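Local coordinates for Glp_546_48378_50642 (Giardia intestinalis, PDB 2QVW), which cleaves double-stranded RNA in the RNA interference pathway, producing small interfering RNAs that direct destruction of homologous RNAs, at residues R159-E165 / L248-D254; P213-R219 / L241-P246; F724-L728 / A740-V744. One frame throughout, in Å; residues are numbered along the deposited sequence.

Contact 1: R159-E165 / L248-D254; sequences RMVATPE and LCLLLPD
Segments 159-165 and 248-254 run antiparallel, their end-to-end directions 148° apart. Strand 160-163 pairs with strand 250-251. Val161 faces Leu251 as a non-hydrogen-bonded pair, CA-CA 4.4 Å. Ala162 faces Leu250 as a hydrogen-bonded pair, CA-CA 5.8 Å. Leu250 N donates to Ala162 O at 3.2 Å, and Leu252 N to Met160 O at 3.1 Å. Thr163 CA makes a CA-H...O contact of 3.3 Å with Leu248 O. This is an outer pairing in the curled antiparallel PAZ sheet, consistent with the family's SH3-like barrel. Val161, chi1 p, sets CG2 3.5 Å from Cys249 CB. Met160 CB lies 4.0 Å from Leu252 CD1. Arg159 (m, t, p) points toward the other segment; NH1 forms a salt bridge with Asp254 OD1 at 2.5 Å, and NH2 lies 3.2 Å from Leu251 CD2. Glu165 forms a salt bridge with Arg141, outside the segments. Met160 and Ala162 spend their carbonyls here, while Arg159, Val161 and Thr163 bond to strand 169-178, so strand 160-163 is bonded on both edges, with a charged tie at Arg159.

Contact 2: P213-R219 / L241-P246; sequences PLVAAVR and LRFLPP
Phe243, chi1 m, packs over Ala216 and Leu214. Its CE2 is 3.8 Å from Ala216 CB, and its CB is 3.9 Å from Leu214 CD1. Tyr195 of helix 195-201 also touches Phe243. Leu241 (t, p) brings CD1 to 3.9 Å from Val218 CG2 and 4.4 Å from Ala216 CB. On the opposite face, Val215 (t) sets CG2 3.6 Å from Pro246 CG. Between these two layers of side chains, strands 213-219 and 242-244 form an antiparallel pair. Their axes come within 4.6 Å, with directions 140° apart. Strand 242-244 is outermost in the curled PAZ sheet, which fits an SH3-like barrel. Strand 213-219 lies between it and strand 169-178. Val215 with Leu244 and Ala217 with Arg242 are hydrogen-bonded pairs, CA-CA 5.2 and 5.8 Å. Between them, Ala216 and Phe243 form a non-hydrogen-bonded pair, CA-CA 4.8 Å. Leu244 N donates to Val215 O at 3.1 Å, while the return bond from Val215 N to Leu244 O, 3.2 Å, is weak. Ala217 N to Arg242 O and Arg242 N to Ala217 O are both 3.2 Å. Arg219 NH1 lies 3.5 Å from Arg242 NH1. Asp221 forms a salt bridge with Arg219.

Contact 3: F724-L728 / A740-V744; sequences FEAIL and AGAFV. With MN (manganese (II) ion), chain E.
This is a buried, apolar helix-helix contact in the all-helical fold of the C-terminal ribonuclease III domain. It joins helix 718-735, which supplies a manganese ligand, to the next helix, 737-748. The axes of the two short segments are 11.7 Å apart at closest approach, with N-to-C directions at 143°. The backbones come nearest at Leu728 and Ala740, CA-CA 6.5 Å. Leu728, Phe724 and Phe743 bridge most of the gap, and no hydrogen bond crosses it. Within the segments, helical bonds run from Leu728 N to Phe724 O at 2.8 Å and from Val744 N to Ala740 O at 2.9 Å. Leu728 (t, p) is the hub. Its CD1 lies 3.8 Å from Ala740 CB, 3.8 Å from Phe743 CD2 and 4.0 Å from Val744 CG2. Phe743 points toward the other helix and Phe724 sideways; with both chi1 t, their rings meet. The planes are 22° from parallel but slid apart, with centroids at 5.6 Å, so the rings barely overlap. Phe724 CZ is 3.6 Å from Phe743 CE2. Phe657 and Leu658 of helix 648-669 also pack on Leu728, and Leu691 and Leu694 on Phe724. The CA-to-CB bond of Glu725 points away from 740-744. Its carboxylate is in the metal site, with Glu651 and Asp722 the other protein ligands. Glu725, chi1 m and chi2 t, binds the manganese ion through OE1 at 2.5 Å.

How the contacts relate
Contacts 1 and 2 belong to one antiparallel PAZ sheet and include its outermost strands, 250-251 and 242-244. Their centres are 11 Å apart. In sequence, 213-219 and 241-246 both lie between 159-165 and 248-254. Leu244 joins the contacts: its CD1 lies 3.3 Å from Cys249 SG and 3.5 Å from Thr163 CG2. Contact 3, which alone holds a metal ligand, Glu725, is on the other side of the chain's centre. Its nearest atoms are about 54 Å from contact 1 and 57 Å from contact 2. PAZ domains typically bind RNA ends, so this separation from the ribonuclease III site is consistent with Dicer measuring product length.

Contact 1: R159-E165 / L248-D254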
ATOM      1  N   ARG A 159     -36.911 -17.759  15.942  1.00 45.12           N
ATOM      2  CA  ARG A 159     -37.355 -16.462  15.452  1.00 43.29           C
ATOM      3  C   ARG A 159     -36.934 -15.374  16.430  1.00 42.04           C
ATOM      4  O   ARG A 159     -36.951 -15.576  17.648  1.00 41.65           O
ATOM      5  CB  ARG A 159     -38.874 -16.454  15.275  1.00 43.29           C
ATOM      6  CG  ARG A 159     -39.377 -17.452  14.241  1.00 43.24           C
ATOM      7  CD  ARG A 159     -40.896 -17.393  14.081  1.00 43.62           C
ATOM      8  NE  ARG A 159     -41.358 -16.149  13.465  1.00 44.68           N
ATOM      9  CZ  ARG A 159     -41.066 -15.782  12.223  1.00 45.66           C
ATOM     10  NH1 ARG A 159     -40.311 -16.568  11.464  1.00 46.07           N
ATOM     11  NH2 ARG A 159     -41.529 -14.633  11.743  1.00 45.47           N
ATOM     12  N   MET A 160     -36.549 -14.221  15.887  1.00 40.59           N
ATOM     13  CA  MET A 160     -36.117 -13.086  16.696  1.00 38.87           C
ATOM     14  C   MET A 160     -37.279 -12.225  17.203  1.00 37.68           C
ATOM     15  O   MET A 160     -38.373 -12.237  16.645  1.00 37.82           O
ATOM     16  CB  MET A 160     -35.150 -12.206  15.901  1.00 38.88           C
ATOM     17  CG  MET A 160     -33.777 -12.821  15.628  1.00 38.87           C
ATOM     18  SD  MET A 160     -32.829 -13.289  17.121  1.00 39.11           S
ATOM     19  CE  MET A 160     -32.606 -15.045  16.826  1.00 40.23           C
ATOM     20  N   VAL A 161     -37.026 -11.470  18.265  1.00 36.14           N
ATOM     21  CA  VAL A 161     -38.042 -10.612  18.854  1.00 34.76           C
ATOM     22  C   VAL A 161     -37.420  -9.732  19.941  1.00 34.01           C
ATOM     23  O   VAL A 161     -36.636 -10.211  20.752  1.00 33.76           O
ATOM     24  CB  VAL A 161     -39.182 -11.466  19.461  1.00 34.63           C
ATOM     25  CG1 VAL A 161     -38.601 -12.539  20.366  1.00 34.63           C
ATOM     26  CG2 VAL A 161     -40.135 -10.583  20.249  1.00 34.59           C
ATOM     27  N   ALA A 162     -37.772  -8.448  19.946  1.00 33.06           N
ATOM     28  CA  ALA A 162     -37.239  -7.500  20.917  1.00 32.28           C
ATOM     29  C   ALA A 162     -38.332  -6.983  21.830  1.00 32.02           C
ATOM     30  O   ALA A 162     -39.513  -7.233  21.596  1.00 32.07           O
ATOM     31  CB  ALA A 162     -36.584  -6.335  20.199  1.00 32.25           C
ATOM     32  N   THR A 163     -37.934  -6.247  22.864  1.00 31.87           N
ATOM     33  CA  THR A 163     -38.880  -5.685  23.826  1.00 31.64           C
ATOM     34  C   THR A 163     -38.882  -4.158  23.791  1.00 31.83           C
ATOM     35  O   THR A 163     -38.163  -3.511  24.550  1.00 31.86           O
ATOM     36  CB  THR A 163     -38.523  -6.131  25.227  1.00 31.40           C
ATOM     37  OG1 THR A 163     -37.147  -5.830  25.467  1.00 30.59           O
ATOM     38  CG2 THR A 163     -38.744  -7.636  25.386  1.00 31.12           C
ATOM     39  N   PRO A 164     -39.710  -3.567  22.914  1.00 31.95           N
ATOM     40  CA  PRO A 164     -39.829  -2.115  22.748  1.00 32.31           C
ATOM     41  C   PRO A 164     -39.916  -1.313  24.048  1.00 32.81           C
ATOM     42  O   PRO A 164     -39.184  -0.332  24.224  1.00 33.20           O
ATOM     43  CB  PRO A 164     -41.073  -1.969  21.872  1.00 32.12           C
ATOM     44  CG  PRO A 164     -41.866  -3.169  22.203  1.00 31.74           C
ATOM     45  CD  PRO A 164     -40.812  -4.247  22.215  1.00 31.90           C
ATOM     46  N   GLU A 165     -40.809  -1.709  24.953  1.00 33.34           N
ATOM     47  CA  GLU A 165     -40.945  -1.010  26.234  1.00 33.75           C
ATOM     48  C   GLU A 165     -39.715  -1.286  27.088  1.00 33.58           C
ATOM     49  O   GLU A 165     -39.533  -0.673  28.143  1.00 33.61           O
ATOM     50  CB  GLU A 165     -42.170  -1.492  27.005  1.00 34.20           C
ATOM     51  CG  GLU A 165     -43.520  -1.112  26.422  1.00 35.91           C
ATOM     52  CD  GLU A 165     -43.828  -1.831  25.131  1.00 38.11           C
ATOM     53  OE1 GLU A 165     -43.659  -3.071  25.090  1.00 39.46           O
ATOM     54  OE2 GLU A 165     -44.250  -1.167  24.159  1.00 38.30           O
ATOM     55  N   LEU A 248     -44.873  -8.130  25.828  1.00 37.38           N
ATOM     56  CA  LEU A 248     -43.759  -7.191  25.736  1.00 36.59           C
ATOM     57  C   LEU A 248     -42.902  -7.572  24.534  1.00 36.00           C
ATOM     58  O   LEU A 248     -41.962  -6.860  24.158  1.00 36.17           O
ATOM     59  CB  LEU A 248     -42.913  -7.244  27.007  1.00 36.51           C
ATOM     60  CG  LEU A 248     -43.551  -6.782  28.318  1.00 36.32           C
ATOM     61  CD1 LEU A 248     -42.646  -7.183  29.471  1.00 35.79           C
ATOM     62  CD2 LEU A 248     -43.769  -5.268  28.302  1.00 36.12           C
ATOM     63  N   CYS A 249     -43.258  -8.704  23.931  1.00 35.06           N
ATOM     64  CA  CYS A 249     -42.544  -9.252  22.784  1.00 34.23           C
ATOM     65  C   CYS A 249     -43.146  -8.882  21.448  1.00 33.94           C
ATOM     66  O   CYS A 249     -44.325  -9.119  21.205  1.00 34.10           O
ATOM     67  CB  CYS A 249     -42.494 -10.776  22.888  1.00 34.19           C
ATOM     68  SG  CYS A 249     -41.698 -11.383  24.369  1.00 33.35           S
ATOM     69  N   LEU A 250     -42.317  -8.316  20.582  1.00 33.66           N
ATOM     70  CA  LEU A 250     -42.736  -7.931  19.245  1.00 33.75           C
ATOM     71  C   LEU A 250     -41.980  -8.833  18.277  1.00 33.94           C
ATOM     72  O   LEU A 250     -40.816  -8.588  17.974  1.00 33.96           O
ATOM     73  CB  LEU A 250     -42.383  -6.468  18.983  1.00 33.61           C
ATOM     74  CG  LEU A 250     -42.924  -5.817  17.708  1.00 33.17           C
ATOM     75  CD1 LEU A 250     -42.466  -4.379  17.659  1.00 33.42           C
ATOM     76  CD2 LEU A 250     -42.429  -6.551  16.483  1.00 33.14           C
ATOM     77  N   LEU A 251     -42.636  -9.880  17.793  1.00 34.20           N
ATOM     78  CA  LEU A 251     -41.981 -10.804  16.875  1.00 34.62           C
ATOM     79  C   LEU A 251     -41.560 -10.120  15.572  1.00 34.89           C
ATOM     80  O   LEU A 251     -42.383  -9.518  14.878  1.00 34.94           O
ATOM     81  CB  LEU A 251     -42.908 -11.991  16.579  1.00 34.63           C
ATOM     82  CG  LEU A 251     -42.292 -13.198  15.872  1.00 34.90           C
ATOM     83  CD1 LEU A 251     -43.100 -14.435  16.197  1.00 34.83           C
ATOM     84  CD2 LEU A 251     -42.240 -12.958  14.377  1.00 35.70           C
ATOM     85  N   LEU A 252     -40.272 -10.210  15.251  1.00 35.31           N
ATOM     86  CA  LEU A 252     -39.739  -9.614  14.027  1.00 35.79           C
ATOM     87  C   LEU A 252     -40.028 -10.533  12.839  1.00 36.71           C
ATOM     88  O   LEU A 252     -39.991 -11.756  12.970  1.00 36.83           O
ATOM     89  CB  LEU A 252     -38.223  -9.413  14.142  1.00 35.44           C
ATOM     90  CG  LEU A 252     -37.643  -8.597  15.302  1.00 34.00           C
ATOM     91  CD1 LEU A 252     -36.146  -8.426  15.083  1.00 32.76           C
ATOM     92  CD2 LEU A 252     -38.325  -7.249  15.393  1.00 32.93           C
ATOM     93  N   PRO A 253     -40.307  -9.961  11.653  1.00 37.58           N
ATOM     94  CA  PRO A 253     -40.584 -10.829  10.499  1.00 38.53           C
ATOM     95  C   PRO A 253     -39.414 -11.751  10.109  1.00 39.51           C
ATOM     96  O   PRO A 253     -38.250 -11.389  10.274  1.00 39.73           O
ATOM     97  CB  PRO A 253     -40.962  -9.828   9.394  1.00 38.54           C
ATOM     98  CG  PRO A 253     -40.262  -8.570   9.800  1.00 37.77           C
ATOM     99  CD  PRO A 253     -40.466  -8.541  11.292  1.00 37.46           C
ATOM    100  N   ASP A 254     -39.741 -12.942   9.607  1.00 40.65           N
ATOM    101  CA  ASP A 254     -38.746 -13.932   9.192  1.00 41.87           C
ATOM    102  C   ASP A 254     -37.407 -13.301   8.808  1.00 42.08           C
ATOM    103  O   ASP A 254     -36.375 -13.608   9.402  1.00 42.23           O
ATOM    104  CB  ASP A 254     -39.298 -14.760   8.023  1.00 42.40           C
ATOM    105  CG  ASP A 254     -40.403 -15.724   8.454  1.00 44.10           C
ATOM    106  OD1 ASP A 254     -40.075 -16.806   8.980  1.00 46.31           O
ATOM    107  OD2 ASP A 254     -41.598 -15.405   8.275  1.00 45.28           O
TER

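Contact 2: P213-R219 / L241-P246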
ATOM      1  N   PRO A 213     -49.029 -17.621  28.828  1.00 43.69           N
ATOM      2  CA  PRO A 213     -47.883 -18.527  28.989  1.00 42.93           C
ATOM      3  C   PRO A 213     -46.586 -17.810  28.622  1.00 42.26           C
ATOM      4  O   PRO A 213     -46.421 -17.354  27.494  1.00 42.54           O
ATOM      5  CB  PRO A 213     -48.196 -19.661  28.013  1.00 42.83           C
ATOM      6  CG  PRO A 213     -49.716 -19.633  27.912  1.00 43.34           C
ATOM      7  CD  PRO A 213     -49.999 -18.161  27.853  1.00 43.69           C
ATOM      8  N   LEU A 214     -45.668 -17.721  29.578  1.00 41.29           N
ATOM      9  CA  LEU A 214     -44.384 -17.050  29.368  1.00 40.39           C
ATOM     10  C   LEU A 214     -43.621 -17.512  28.126  1.00 40.21           C
ATOM     11  O   LEU A 214     -43.963 -18.517  27.499  1.00 40.16           O
ATOM     12  CB  LEU A 214     -43.490 -17.217  30.606  1.00 40.11           C
ATOM     13  CG  LEU A 214     -43.951 -16.487  31.872  1.00 39.31           C
ATOM     14  CD1 LEU A 214     -42.929 -16.654  32.978  1.00 38.55           C
ATOM     15  CD2 LEU A 214     -44.139 -15.009  31.561  1.00 38.92           C
ATOM     16  N   VAL A 215     -42.584 -16.750  27.782  1.00 40.04           N
ATOM     17  CA  VAL A 215     -41.729 -17.024  26.629  1.00 39.87           C
ATOM     18  C   VAL A 215     -40.313 -17.315  27.119  1.00 39.83           C
ATOM     19  O   VAL A 215     -39.789 -16.605  27.973  1.00 39.71           O
ATOM     20  CB  VAL A 215     -41.674 -15.807  25.673  1.00 39.68           C
ATOM     21  CG1 VAL A 215     -40.867 -16.145  24.442  1.00 39.54           C
ATOM     22  CG2 VAL A 215     -43.067 -15.391  25.279  1.00 40.02           C
ATOM     23  N   ALA A 216     -39.699 -18.358  26.572  1.00 39.94           N
ATOM     24  CA  ALA A 216     -38.344 -18.746  26.954  1.00 40.23           C
ATOM     25  C   ALA A 216     -37.368 -18.469  25.821  1.00 40.56           C
ATOM     26  O   ALA A 216     -37.311 -19.217  24.857  1.00 40.55           O
ATOM     27  CB  ALA A 216     -38.320 -20.226  27.314  1.00 40.28           C
ATOM     28  N   ALA A 217     -36.594 -17.399  25.948  1.00 40.83           N
ATOM     29  CA  ALA A 217     -35.628 -17.020  24.919  1.00 41.15           C
ATOM     30  C   ALA A 217     -34.289 -16.566  25.502  1.00 41.42           C
ATOM     31  O   ALA A 217     -34.189 -16.235  26.688  1.00 41.51           O
ATOM     32  CB  ALA A 217     -36.210 -15.909  24.058  1.00 41.11           C
ATOM     33  N   VAL A 218     -33.261 -16.535  24.655  1.00 41.94           N
ATOM     34  CA  VAL A 218     -31.924 -16.119  25.078  1.00 42.43           C
ATOM     35  C   VAL A 218     -31.561 -14.712  24.601  1.00 43.04           C
ATOM     36  O   VAL A 218     -31.594 -14.413  23.413  1.00 43.10           O
ATOM     37  CB  VAL A 218     -30.858 -17.088  24.558  1.00 42.34           C
ATOM     38  CG1 VAL A 218     -29.522 -16.777  25.205  1.00 42.19           C
ATOM     39  CG2 VAL A 218     -31.271 -18.510  24.849  1.00 42.52           C
ATOM     40  N   ARG A 219     -31.206 -13.850  25.540  1.00 43.75           N
ATOM     41  CA  ARG A 219     -30.840 -12.484  25.213  1.00 44.31           C
ATOM     42  C   ARG A 219     -29.643 -12.516  24.283  1.00 44.46           C
ATOM     43  O   ARG A 219     -28.619 -13.129  24.592  1.00 44.62           O
ATOM     44  CB  ARG A 219     -30.503 -11.717  26.492  1.00 44.38           C
ATOM     45  CG  ARG A 219     -30.230 -10.248  26.298  1.00 45.23           C
ATOM     46  CD  ARG A 219     -31.124  -9.423  27.192  1.00 47.25           C
ATOM     47  NE  ARG A 219     -30.543  -8.126  27.505  1.00 48.59           N
ATOM     48  CZ  ARG A 219     -29.385  -7.972  28.133  1.00 50.18           C
ATOM     49  NH1 ARG A 219     -28.687  -9.038  28.509  1.00 50.72           N
ATOM     50  NH2 ARG A 219     -28.928  -6.752  28.392  1.00 51.65           N
ATOM     51  N   LEU A 241     -30.676 -18.331  30.065  1.00 69.42           N
ATOM     52  CA  LEU A 241     -32.040 -18.343  29.555  1.00 66.71           C
ATOM     53  C   LEU A 241     -32.952 -17.489  30.430  1.00 64.40           C
ATOM     54  O   LEU A 241     -32.846 -17.515  31.655  1.00 64.16           O
ATOM     55  CB  LEU A 241     -32.560 -19.779  29.511  1.00 66.98           C
ATOM     56  CG  LEU A 241     -33.959 -19.987  28.935  1.00 67.44           C
ATOM     57  CD1 LEU A 241     -34.005 -19.400  27.539  1.00 67.55           C
ATOM     58  CD2 LEU A 241     -34.303 -21.466  28.910  1.00 67.26           C
ATOM     59  N   ARG A 242     -33.850 -16.738  29.798  1.00 61.52           N
ATOM     60  CA  ARG A 242     -34.763 -15.865  30.531  1.00 58.64           C
ATOM     61  C   ARG A 242     -36.208 -15.984  30.044  1.00 56.39           C
ATOM     62  O   ARG A 242     -36.460 -16.551  28.981  1.00 56.25           O
ATOM     63  CB  ARG A 242     -34.267 -14.421  30.419  1.00 58.82           C
ATOM     64  CG  ARG A 242     -32.830 -14.284  30.902  1.00 59.89           C
ATOM     65  CD  ARG A 242     -32.297 -12.875  30.820  1.00 61.71           C
ATOM     66  NE  ARG A 242     -30.934 -12.815  31.334  1.00 62.96           N
ATOM     67  CZ  ARG A 242     -30.201 -11.709  31.370  1.00 64.06           C
ATOM     68  NH1 ARG A 242     -30.707 -10.566  30.922  1.00 64.79           N
ATOM     69  NH2 ARG A 242     -28.964 -11.751  31.849  1.00 64.61           N
ATOM     70  N   PHE A 243     -37.150 -15.460  30.828  1.00 53.48           N
ATOM     71  CA  PHE A 243     -38.569 -15.524  30.470  1.00 50.70           C
ATOM     72  C   PHE A 243     -39.229 -14.144  30.439  1.00 48.80           C
ATOM     73  O   PHE A 243     -39.020 -13.329  31.335  1.00 48.70           O
ATOM     74  CB  PHE A 243     -39.319 -16.430  31.450  1.00 50.75           C
ATOM     75  CG  PHE A 243     -38.774 -17.828  31.530  1.00 50.17           C
ATOM     76  CD1 PHE A 243     -37.575 -18.090  32.187  1.00 49.64           C
ATOM     77  CD2 PHE A 243     -39.464 -18.886  30.955  1.00 50.11           C
ATOM     78  CE1 PHE A 243     -37.074 -19.387  32.274  1.00 49.56           C
ATOM     79  CE2 PHE A 243     -38.973 -20.186  31.033  1.00 49.75           C
ATOM     80  CZ  PHE A 243     -37.775 -20.437  31.697  1.00 49.82           C
ATOM     81  N   LEU A 244     -40.034 -13.894  29.405  1.00 46.24           N
ATOM     82  CA  LEU A 244     -40.702 -12.606  29.262  1.00 43.96           C
ATOM     83  C   LEU A 244     -42.125 -12.698  28.722  1.00 42.73           C
ATOM     84  O   LEU A 244     -42.460 -13.608  27.971  1.00 42.58           O
ATOM     85  CB  LEU A 244     -39.876 -11.669  28.373  1.00 43.80           C
ATOM     86  CG  LEU A 244     -39.289 -12.199  27.067  1.00 43.11           C
ATOM     87  CD1 LEU A 244     -38.893 -11.047  26.169  1.00 42.22           C
ATOM     88  CD2 LEU A 244     -38.082 -13.070  27.356  1.00 43.89           C
ATOM     89  N   PRO A 245     -42.981 -11.738  29.105  1.00 41.53           N
ATOM     90  CA  PRO A 245     -44.388 -11.648  28.698  1.00 40.98           C
ATOM     91  C   PRO A 245     -44.588 -11.537  27.188  1.00 40.68           C
ATOM     92  O   PRO A 245     -44.109 -10.595  26.558  1.00 40.82           O
ATOM     93  CB  PRO A 245     -44.873 -10.401  29.428  1.00 40.83           C
ATOM     94  CG  PRO A 245     -44.026 -10.383  30.656  1.00 40.73           C
ATOM     95  CD  PRO A 245     -42.670 -10.699  30.100  1.00 41.27           C
ATOM     96  N   PRO A 246     -45.335 -12.486  26.597  1.00 40.33           N
ATOM     97  CA  PRO A 246     -45.601 -12.497  25.155  1.00 40.04           C
ATOM     98  C   PRO A 246     -46.090 -11.139  24.663  1.00 39.77           C
ATOM     99  O   PRO A 246     -46.044 -10.847  23.466  1.00 40.22           O
ATOM    100  CB  PRO A 246     -46.683 -13.567  25.009  1.00 40.10           C
ATOM    101  CG  PRO A 246     -46.441 -14.472  26.167  1.00 40.01           C
ATOM    102  CD  PRO A 246     -46.157 -13.499  27.281  1.00 40.34           C
TER

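Contact 3: F724-L728 / A740-V744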
ATOM      1  N   PHE A 724      25.604 -13.531 -17.777  1.00 24.92           N
ATOM      2  CA  PHE A 724      24.153 -13.531 -17.847  1.00 24.29           C
ATOM      3  C   PHE A 724      23.642 -12.195 -17.326  1.00 24.03           C
ATOM      4  O   PHE A 724      22.839 -11.537 -17.976  1.00 23.81           O
ATOM      5  CB  PHE A 724      23.560 -14.656 -17.003  1.00 24.15           C
ATOM      6  CG  PHE A 724      22.050 -14.693 -17.026  1.00 24.23           C
ATOM      7  CD1 PHE A 724      21.364 -15.336 -18.056  1.00 23.79           C
ATOM      8  CD2 PHE A 724      21.313 -14.044 -16.028  1.00 24.29           C
ATOM      9  CE1 PHE A 724      19.969 -15.333 -18.097  1.00 23.67           C
ATOM     10  CE2 PHE A 724      19.916 -14.031 -16.053  1.00 23.32           C
ATOM     11  CZ  PHE A 724      19.239 -14.675 -17.089  1.00 23.69           C
ATOM     12  N   GLU A 725      24.112 -11.797 -16.147  1.00 24.06           N
ATOM     13  CA  GLU A 725      23.708 -10.527 -15.551  1.00 23.85           C
ATOM     14  C   GLU A 725      24.073  -9.405 -16.503  1.00 23.37           C
ATOM     15  O   GLU A 725      23.368  -8.394 -16.591  1.00 23.26           O
ATOM     16  CB  GLU A 725      24.429 -10.287 -14.226  1.00 23.70           C
ATOM     17  CG  GLU A 725      24.245 -11.357 -13.174  1.00 24.82           C
ATOM     18  CD  GLU A 725      25.046 -11.043 -11.927  1.00 26.28           C
ATOM     19  OE1 GLU A 725      26.260 -10.763 -12.041  1.00 26.38           O
ATOM     20  OE2 GLU A 725      24.471 -11.073 -10.824  1.00 27.52           O
ATOM     21  N   ALA A 726      25.197  -9.577 -17.194  1.00 22.90           N
ATOM     22  CA  ALA A 726      25.658  -8.595 -18.160  1.00 22.31           C
ATOM     23  C   ALA A 726      24.604  -8.505 -19.253  1.00 22.07           C
ATOM     24  O   ALA A 726      24.222  -7.416 -19.685  1.00 22.13           O
ATOM     25  CB  ALA A 726      26.986  -9.035 -18.745  1.00 22.13           C
ATOM     26  N   ILE A 727      24.131  -9.663 -19.698  1.00 21.57           N
ATOM     27  CA  ILE A 727      23.110  -9.709 -20.730  1.00 21.07           C
ATOM     28  C   ILE A 727      21.893  -8.948 -20.223  1.00 20.89           C
ATOM     29  O   ILE A 727      21.508  -7.921 -20.778  1.00 20.91           O
ATOM     30  CB  ILE A 727      22.694 -11.164 -21.046  1.00 21.03           C
ATOM     31  CG1 ILE A 727      23.922 -12.001 -21.419  1.00 21.27           C
ATOM     32  CG2 ILE A 727      21.677 -11.187 -22.175  1.00 20.91           C
ATOM     33  CD1 ILE A 727      24.717 -11.467 -22.583  1.00 39.53           C
ATOM     34  N   LEU A 728      21.301  -9.463 -19.150  1.00 20.67           N
ATOM     35  CA  LEU A 728      20.129  -8.851 -18.546  1.00 20.46           C
ATOM     36  C   LEU A 728      20.199  -7.346 -18.586  1.00 20.69           C
ATOM     37  O   LEU A 728      19.222  -6.698 -18.923  1.00 20.97           O
ATOM     38  CB  LEU A 728      19.959  -9.304 -17.095  1.00 20.21           C
ATOM     39  CG  LEU A 728      18.820  -8.629 -16.305  1.00 19.72           C
ATOM     40  CD1 LEU A 728      17.480  -8.747 -17.038  1.00 18.81           C
ATOM     41  CD2 LEU A 728      18.736  -9.279 -14.932  1.00 19.94           C
ATOM     42  N   ALA A 740      12.935  -6.573 -20.007  1.00 27.96           N
ATOM     43  CA  ALA A 740      13.849  -7.336 -19.166  1.00 27.58           C
ATOM     44  C   ALA A 740      13.050  -8.076 -18.096  1.00 27.49           C
ATOM     45  O   ALA A 740      13.360  -9.207 -17.746  1.00 27.55           O
ATOM     46  CB  ALA A 740      14.866  -6.402 -18.510  1.00 27.38           C
ATOM     47  N   GLY A 741      12.013  -7.433 -17.584  1.00 27.38           N
ATOM     48  CA  GLY A 741      11.203  -8.055 -16.560  1.00 27.14           C
ATOM     49  C   GLY A 741      10.597  -9.356 -17.030  1.00 27.12           C
ATOM     50  O   GLY A 741      10.518 -10.319 -16.267  1.00 27.10           O
ATOM     51  N   ALA A 742      10.150  -9.385 -18.284  1.00 27.15           N
ATOM     52  CA  ALA A 742       9.554 -10.596 -18.857  1.00 27.03           C
ATOM     53  C   ALA A 742      10.661 -11.624 -19.044  1.00 26.89           C
ATOM     54  O   ALA A 742      10.447 -12.826 -18.922  1.00 27.03           O
ATOM     55  CB  ALA A 742       8.900 -10.277 -20.199  1.00 26.98           C
ATOM     56  N   PHE A 743      11.849 -11.116 -19.346  1.00 26.63           N
ATOM     57  CA  PHE A 743      13.027 -11.938 -19.542  1.00 26.74           C
ATOM     58  C   PHE A 743      13.262 -12.717 -18.259  1.00 27.08           C
ATOM     59  O   PHE A 743      13.527 -13.916 -18.282  1.00 26.89           O
ATOM     60  CB  PHE A 743      14.229 -11.036 -19.832  1.00 26.71           C
ATOM     61  CG  PHE A 743      15.504 -11.781 -20.095  1.00 26.13           C
ATOM     62  CD1 PHE A 743      15.680 -12.506 -21.271  1.00 26.04           C
ATOM     63  CD2 PHE A 743      16.533 -11.759 -19.168  1.00 26.10           C
ATOM     64  CE1 PHE A 743      16.869 -13.200 -21.518  1.00 26.10           C
ATOM     65  CE2 PHE A 743      17.723 -12.448 -19.404  1.00 26.51           C
ATOM     66  CZ  PHE A 743      17.887 -13.169 -20.582  1.00 26.31           C
ATOM     67  N   VAL A 744      13.151 -12.014 -17.138  1.00 27.84           N
ATOM     68  CA  VAL A 744      13.355 -12.597 -15.824  1.00 28.44           C
ATOM     69  C   VAL A 744      12.288 -13.621 -15.435  1.00 29.25           C
ATOM     70  O   VAL A 744      12.621 -14.700 -14.950  1.00 29.39           O
ATOM     71  CB  VAL A 744      13.418 -11.484 -14.748  1.00 28.21           C
ATOM     72  CG1 VAL A 744      13.450 -12.087 -13.356  1.00 28.09           C
ATOM     73  CG2 VAL A 744      14.644 -10.632 -14.964  1.00 27.82           C
TER
HETATM   74 MN    MN E 755      27.819 -12.191 -10.625  1.00 32.42          MN